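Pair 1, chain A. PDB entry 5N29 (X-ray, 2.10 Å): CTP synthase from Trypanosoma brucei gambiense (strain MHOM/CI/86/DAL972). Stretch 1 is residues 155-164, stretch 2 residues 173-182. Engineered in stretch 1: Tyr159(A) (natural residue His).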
# COMPACT_ATOMS: atom_id res chain seq x y z
N ALA A 155 -14.34 -8.77 -6.33
CA ALA A 155 -14.69 -8.22 -5.04
C ALA A 155 -14.49 -9.24 -3.94
O ALA A 155 -14.57 -10.45 -4.17
CB ALA A 155 -16.15 -7.76 -5.04
N CYS A 156 -14.26 -8.74 -2.74
CA CYS A 156 -14.02 -9.60 -1.60
C CYS A 156 -14.28 -8.83 -0.31
O CYS A 156 -14.03 -7.61 -0.25
CB CYS A 156 -12.59 -10.15 -1.74
SG CYS A 156 -11.72 -10.63 -0.25
N ASP A 157 -14.82 -9.50 0.70
CA ASP A 157 -15.08 -8.86 1.98
C ASP A 157 -13.75 -8.54 2.69
O ASP A 157 -12.87 -9.40 2.77
CB ASP A 157 -15.95 -9.73 2.90
CG ASP A 157 -17.40 -9.84 2.42
OD1 ASP A 157 -17.82 -9.08 1.51
OD2 ASP A 157 -18.13 -10.69 2.96
N VAL A 158 -13.64 -7.32 3.19
CA VAL A 158 -12.48 -6.85 3.93
C VAL A 158 -12.90 -6.50 5.37
O VAL A 158 -13.66 -5.55 5.57
CB VAL A 158 -11.88 -5.61 3.24
CG1 VAL A 158 -10.77 -4.99 4.09
CG2 VAL A 158 -11.37 -5.97 1.85
N TYR A 159 -12.40 -7.27 6.34
CA TYR A 159 -12.70 -7.06 7.76
C TYR A 159 -11.70 -6.09 8.39
O TYR A 159 -10.50 -6.37 8.43
CB TYR A 159 -12.64 -8.37 8.55
CG TYR A 159 -13.75 -9.33 8.22
CD1 TYR A 159 -14.87 -9.45 9.06
CD2 TYR A 159 -13.69 -10.13 7.08
CE1 TYR A 159 -15.89 -10.34 8.76
CE2 TYR A 159 -14.71 -11.02 6.77
CZ TYR A 159 -15.81 -11.12 7.61
OH TYR A 159 -16.82 -12.00 7.32
N ILE A 160 -12.20 -4.96 8.87
CA ILE A 160 -11.38 -3.99 9.58
C ILE A 160 -11.32 -4.47 11.03
O ILE A 160 -12.33 -4.50 11.71
CB ILE A 160 -11.95 -2.56 9.46
CG1 ILE A 160 -12.04 -2.18 7.97
CG2 ILE A 160 -11.08 -1.57 10.24
CD1 ILE A 160 -12.61 -0.82 7.70
N VAL A 161 -10.13 -4.86 11.48
CA VAL A 161 -9.97 -5.59 12.75
C VAL A 161 -9.26 -4.79 13.84
O VAL A 161 -9.05 -5.32 14.93
CB VAL A 161 -9.28 -6.97 12.55
CG1 VAL A 161 -10.19 -7.91 11.79
CG2 VAL A 161 -7.93 -6.84 11.85
N GLU A 162 -8.92 -3.53 13.56
CA GLU A 162 -8.26 -2.62 14.52
C GLU A 162 -9.07 -1.33 14.57
O GLU A 162 -9.09 -0.56 13.60
CB GLU A 162 -6.82 -2.32 14.10
CG GLU A 162 -5.88 -3.52 14.20
CD GLU A 162 -5.49 -3.88 15.63
OE1 GLU A 162 -5.72 -3.09 16.57
OE2 GLU A 162 -4.94 -5.00 15.81
N LYS A 163 -9.73 -1.10 15.70
CA LYS A 163 -10.70 -0.01 15.82
C LYS A 163 -10.06 1.37 15.89
O LYS A 163 -10.68 2.36 15.52
CB LYS A 163 -11.64 -0.25 17.01
CG LYS A 163 -12.82 -1.19 16.71
CD LYS A 163 -12.42 -2.53 16.10
CE LYS A 163 -13.62 -3.32 15.61
NZ LYS A 163 -14.25 -2.74 14.40
N SER A 164 -8.81 1.44 16.35
CA SER A 164 -8.08 2.71 16.41
C SER A 164 -7.31 3.02 15.12
O SER A 164 -6.56 4.00 15.08
CB SER A 164 -7.11 2.68 17.59
OG SER A 164 -6.11 1.69 17.40
N LYS A 173 -16.01 3.56 10.49
CA LYS A 173 -16.20 2.52 11.50
C LYS A 173 -16.97 1.26 11.05
O LYS A 173 -17.37 0.46 11.90
CB LYS A 173 -16.80 3.13 12.79
CG LYS A 173 -16.00 4.33 13.29
CD LYS A 173 -16.38 4.83 14.67
CE LYS A 173 -15.41 5.93 15.09
NZ LYS A 173 -15.91 6.78 16.22
N SER A 174 -17.13 1.05 9.74
CA SER A 174 -17.70 -0.20 9.22
C SER A 174 -16.78 -1.36 9.54
O SER A 174 -15.55 -1.22 9.45
CB SER A 174 -17.89 -0.16 7.70
OG SER A 174 -18.82 0.82 7.33
N ASN A 175 -17.36 -2.48 9.93
CA ASN A 175 -16.60 -3.67 10.29
C ASN A 175 -16.19 -4.45 9.05
O ASN A 175 -15.15 -5.09 9.05
CB ASN A 175 -17.40 -4.56 11.25
CG ASN A 175 -17.64 -3.90 12.60
OD1 ASN A 175 -16.73 -3.28 13.18
ND2 ASN A 175 -18.86 -4.04 13.11
N ILE A 176 -17.03 -4.39 8.01
CA ILE A 176 -16.78 -5.08 6.75
C ILE A 176 -16.97 -4.09 5.61
O ILE A 176 -17.98 -3.40 5.53
CB ILE A 176 -17.73 -6.29 6.54
CG1 ILE A 176 -17.67 -7.24 7.75
CG2 ILE A 176 -17.37 -7.03 5.25
CD1 ILE A 176 -18.66 -8.38 7.70
N VAL A 177 -15.98 -4.02 4.72
CA VAL A 177 -16.10 -3.27 3.49
C VAL A 177 -15.79 -4.19 2.32
O VAL A 177 -15.29 -5.29 2.52
CB VAL A 177 -15.25 -1.98 3.51
CG1 VAL A 177 -15.62 -1.14 4.73
CG2 VAL A 177 -13.74 -2.27 3.50
N VAL A 178 -16.13 -3.76 1.11
CA VAL A 178 -15.95 -4.56 -0.09
C VAL A 178 -15.10 -3.77 -1.07
O VAL A 178 -15.50 -2.68 -1.52
CB VAL A 178 -17.31 -4.96 -0.71
CG1 VAL A 178 -17.11 -5.75 -2.00
CG2 VAL A 178 -18.12 -5.77 0.30
N GLU A 179 -13.92 -4.32 -1.36
CA GLU A 179 -12.99 -3.75 -2.33
C GLU A 179 -12.64 -4.79 -3.38
O GLU A 179 -12.88 -5.98 -3.19
CB GLU A 179 -11.71 -3.29 -1.64
CG GLU A 179 -11.92 -2.14 -0.67
CD GLU A 179 -12.03 -0.78 -1.32
OE1 GLU A 179 -11.76 -0.62 -2.54
OE2 GLU A 179 -12.38 0.17 -0.59
N ARG A 180 -12.04 -4.33 -4.47
CA ARG A 180 -11.72 -5.16 -5.62
C ARG A 180 -10.21 -5.40 -5.74
O ARG A 180 -9.41 -4.55 -5.35
CB ARG A 180 -12.27 -4.51 -6.89
CG ARG A 180 -13.78 -4.37 -6.87
CD ARG A 180 -14.32 -3.75 -8.16
NE ARG A 180 -14.07 -4.64 -9.29
CZ ARG A 180 -14.78 -5.74 -9.56
NH1 ARG A 180 -15.79 -6.12 -8.79
NH2 ARG A 180 -14.45 -6.48 -10.62
N HIS A 181 -9.85 -6.55 -6.30
CA HIS A 181 -8.49 -7.07 -6.27
C HIS A 181 -7.87 -7.39 -7.62
O HIS A 181 -8.56 -7.62 -8.62
CB HIS A 181 -8.45 -8.35 -5.41
CG HIS A 181 -8.74 -8.11 -3.96
ND1 HIS A 181 -10.02 -8.09 -3.45
CD2 HIS A 181 -7.90 -7.88 -2.92
CE1 HIS A 181 -9.95 -7.86 -2.14
NE2 HIS A 181 -8.68 -7.75 -1.80
N ARG A 182 -6.54 -7.40 -7.62
CA ARG A 182 -5.74 -7.98 -8.70
C ARG A 182 -4.38 -8.32 -8.10
O ARG A 182 -3.47 -7.49 -8.09
CB ARG A 182 -5.62 -7.05 -9.89
CG ARG A 182 -4.81 -7.64 -11.05
CD ARG A 182 -4.94 -6.80 -12.30
NE ARG A 182 -4.35 -5.46 -12.12
CZ ARG A 182 -4.81 -4.33 -12.65
NH1 ARG A 182 -4.18 -3.18 -12.39
NH2 ARG A 182 -5.91 -4.29 -13.41

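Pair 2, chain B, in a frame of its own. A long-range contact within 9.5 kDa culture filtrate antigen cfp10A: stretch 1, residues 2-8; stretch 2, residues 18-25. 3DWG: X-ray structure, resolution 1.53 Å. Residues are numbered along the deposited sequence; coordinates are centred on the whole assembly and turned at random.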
# COMPACT_ATOMS: atom_id res chain seq x y z
N ASN B 2 5.90 36.00 20.89
CA ASN B 2 6.55 34.80 21.51
C ASN B 2 6.27 33.53 20.71
O ASN B 2 5.14 33.29 20.24
CB ASN B 2 6.12 34.64 22.94
N VAL B 3 7.31 32.73 20.55
CA VAL B 3 7.21 31.49 19.79
C VAL B 3 7.82 30.38 20.59
O VAL B 3 8.62 30.60 21.49
CB VAL B 3 7.90 31.58 18.39
CG1 VAL B 3 7.42 32.83 17.65
CG2 VAL B 3 9.38 31.58 18.51
N THR B 4 7.43 29.16 20.24
CA THR B 4 7.95 27.99 20.91
C THR B 4 8.93 27.29 19.96
O THR B 4 8.53 26.97 18.85
CB THR B 4 6.83 27.01 21.31
OG1 THR B 4 5.85 27.69 22.13
CG2 THR B 4 7.44 25.87 22.08
N VAL B 5 10.15 27.08 20.42
CA VAL B 5 11.23 26.52 19.59
C VAL B 5 11.59 25.10 20.04
O VAL B 5 11.96 24.89 21.21
CB VAL B 5 12.56 27.36 19.63
CG1 VAL B 5 13.59 26.76 18.62
CG2 VAL B 5 12.28 28.86 19.30
N SER B 6 11.51 24.13 19.13
CA SER B 6 11.88 22.75 19.46
C SER B 6 13.35 22.58 19.17
O SER B 6 13.83 22.78 18.01
CB SER B 6 11.02 21.75 18.67
OG SER B 6 11.59 20.46 18.57
N ILE B 7 14.08 22.12 20.20
CA ILE B 7 15.49 21.98 20.14
C ILE B 7 15.87 20.49 20.02
O ILE B 7 15.53 19.70 20.91
CB ILE B 7 16.15 22.58 21.43
CG1 ILE B 7 15.63 24.01 21.71
CG2 ILE B 7 17.63 22.41 21.34
CD1 ILE B 7 16.14 25.06 20.70
N PRO B 8 16.57 20.13 18.95
CA PRO B 8 16.93 18.72 18.77
C PRO B 8 17.97 18.33 19.80
O PRO B 8 18.67 19.16 20.39
CB PRO B 8 17.50 18.67 17.34
CG PRO B 8 18.11 20.09 17.16
CD PRO B 8 17.10 20.98 17.85
N GLN B 18 17.16 21.61 27.75
CA GLN B 18 15.75 21.80 27.50
C GLN B 18 15.40 21.51 26.04
O GLN B 18 16.07 21.95 25.17
CB GLN B 18 15.33 23.23 27.83
CG GLN B 18 15.49 23.66 29.29
CD GLN B 18 15.35 25.15 29.43
OE1 GLN B 18 16.31 25.90 29.36
NE2 GLN B 18 14.15 25.58 29.58
N LYS B 19 14.30 20.81 25.82
CA LYS B 19 13.92 20.39 24.50
C LYS B 19 13.06 21.38 23.80
O LYS B 19 12.91 21.30 22.62
CB LYS B 19 13.29 19.00 24.49
CG LYS B 19 11.84 18.91 24.82
CD LYS B 19 11.35 17.45 24.77
CE LYS B 19 12.49 16.49 24.96
NZ LYS B 19 12.14 15.07 25.35
N SER B 20 12.46 22.28 24.56
CA SER B 20 11.58 23.29 24.05
C SER B 20 11.72 24.59 24.82
O SER B 20 11.63 24.58 26.01
CB SER B 20 10.15 22.82 24.13
OG SER B 20 9.27 23.80 23.72
N VAL B 21 11.95 25.69 24.13
CA VAL B 21 12.23 26.96 24.77
C VAL B 21 11.45 28.05 24.12
O VAL B 21 11.08 27.91 23.02
CB VAL B 21 13.71 27.28 24.75
CG1 VAL B 21 14.48 26.23 25.44
CG2 VAL B 21 14.21 27.48 23.34
N SER B 22 11.17 29.11 24.85
CA SER B 22 10.50 30.27 24.28
C SER B 22 11.52 31.18 23.65
O SER B 22 12.65 31.28 24.11
CB SER B 22 9.80 31.11 25.35
OG SER B 22 8.85 30.33 26.02
N ALA B 23 11.06 31.91 22.65
CA ALA B 23 11.89 32.90 21.99
C ALA B 23 10.96 33.97 21.49
O ALA B 23 9.75 33.78 21.45
CB ALA B 23 12.69 32.27 20.84
N SER B 24 11.52 35.13 21.18
CA SER B 24 10.72 36.19 20.57
C SER B 24 11.43 36.71 19.32
O SER B 24 12.67 36.73 19.22
CB SER B 24 10.46 37.33 21.55
OG SER B 24 11.70 37.85 21.98
N GLY B 25 10.62 37.14 18.36
CA GLY B 25 11.17 37.78 17.19
C GLY B 25 10.21 37.69 16.05
O GLY B 25 9.38 36.77 15.98
O HOH W 1 11.54 19.39 21.08

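The two pairs part most sharply where Tyr159(A) and Ser6(B) share a position. In pair 1 the engineered tyrosine meets Ile176(A) through an apolar contact, CE1 of Tyr159(A) to CD1 of Ile176(A) at 3.6 Å. In pair 2 the matched residues are both serines, Ser6(B) and Ser20(B), and a water bridges OG of Ser6(B), at 2.7 Å from the water oxygen, and the backbone O of Lys19(B), to which it donates at 2.8 Å.

Beneath this difference the backbones are nearly the same. Fourteen central residues superpose with an RMSD of 0.5 Å, and in each pair two antiparallel strands cross, at 141° in pair 1 and 144° in pair 2. The hydrogen-bonding pattern is shared. N of Val158(A) donates to O of Val177(A) at 2.7 Å, and N of Val177(A) returns a bond to O of Val158(A) at 2.9 Å; the matched Val5(B) and Val21(B) do the same, N of Val5(B) to O of Val21(B) at 2.9 Å and N of Val21(B) to O of Val5(B) at 3.0 Å. Beyond the strand bridges, one more rung follows: N of Ile160(A) to O of Asn175(A) at 3.0 Å, N of Ile7(B) to O of Lys19(B) at 2.8 Å.

The shared packing rule is a valine pair on one face with an isoleucine beside it. CB of Val158(A) lies 3.8 Å from CG2 of Val177(A), and CB of Val5(B) 4.1 Å from CG2 of Val21(B). Both isoleucines point toward the opposing stretch and bring CD1 to the second valine: 4.2 Å from CD1 of Ile160(A) to CG1 of Val177(A), 4.1 Å from CD1 of Ile7(B) to CG2 of Val21(B).

Farther along that face the solutions diverge. Val3(B) and Ala23(B) continue the apolar row, CG2 to CB at 4.1 Å, and the small alanine also receives CG2 of Val5(B) at 3.8 Å. Pair 1 has Cys156(A) and Glu179(A) there; the end of the glutamate leads away, while CB of Cys156(A) meets CE1 of His181(A) at 3.5 Å. The rung is looser too, with N of Glu179(A) to O of Cys156(A) a weak bond at 3.5 Å, against 3.0 Å from N of Ala23(B) to O of Val3(B).

Within pair 1, NZ of Lys163(A) donates a hydrogen bond to OD1 of Asn175(A) at 2.8 Å; Lys163(A) has no matched position, so no comparison follows from it.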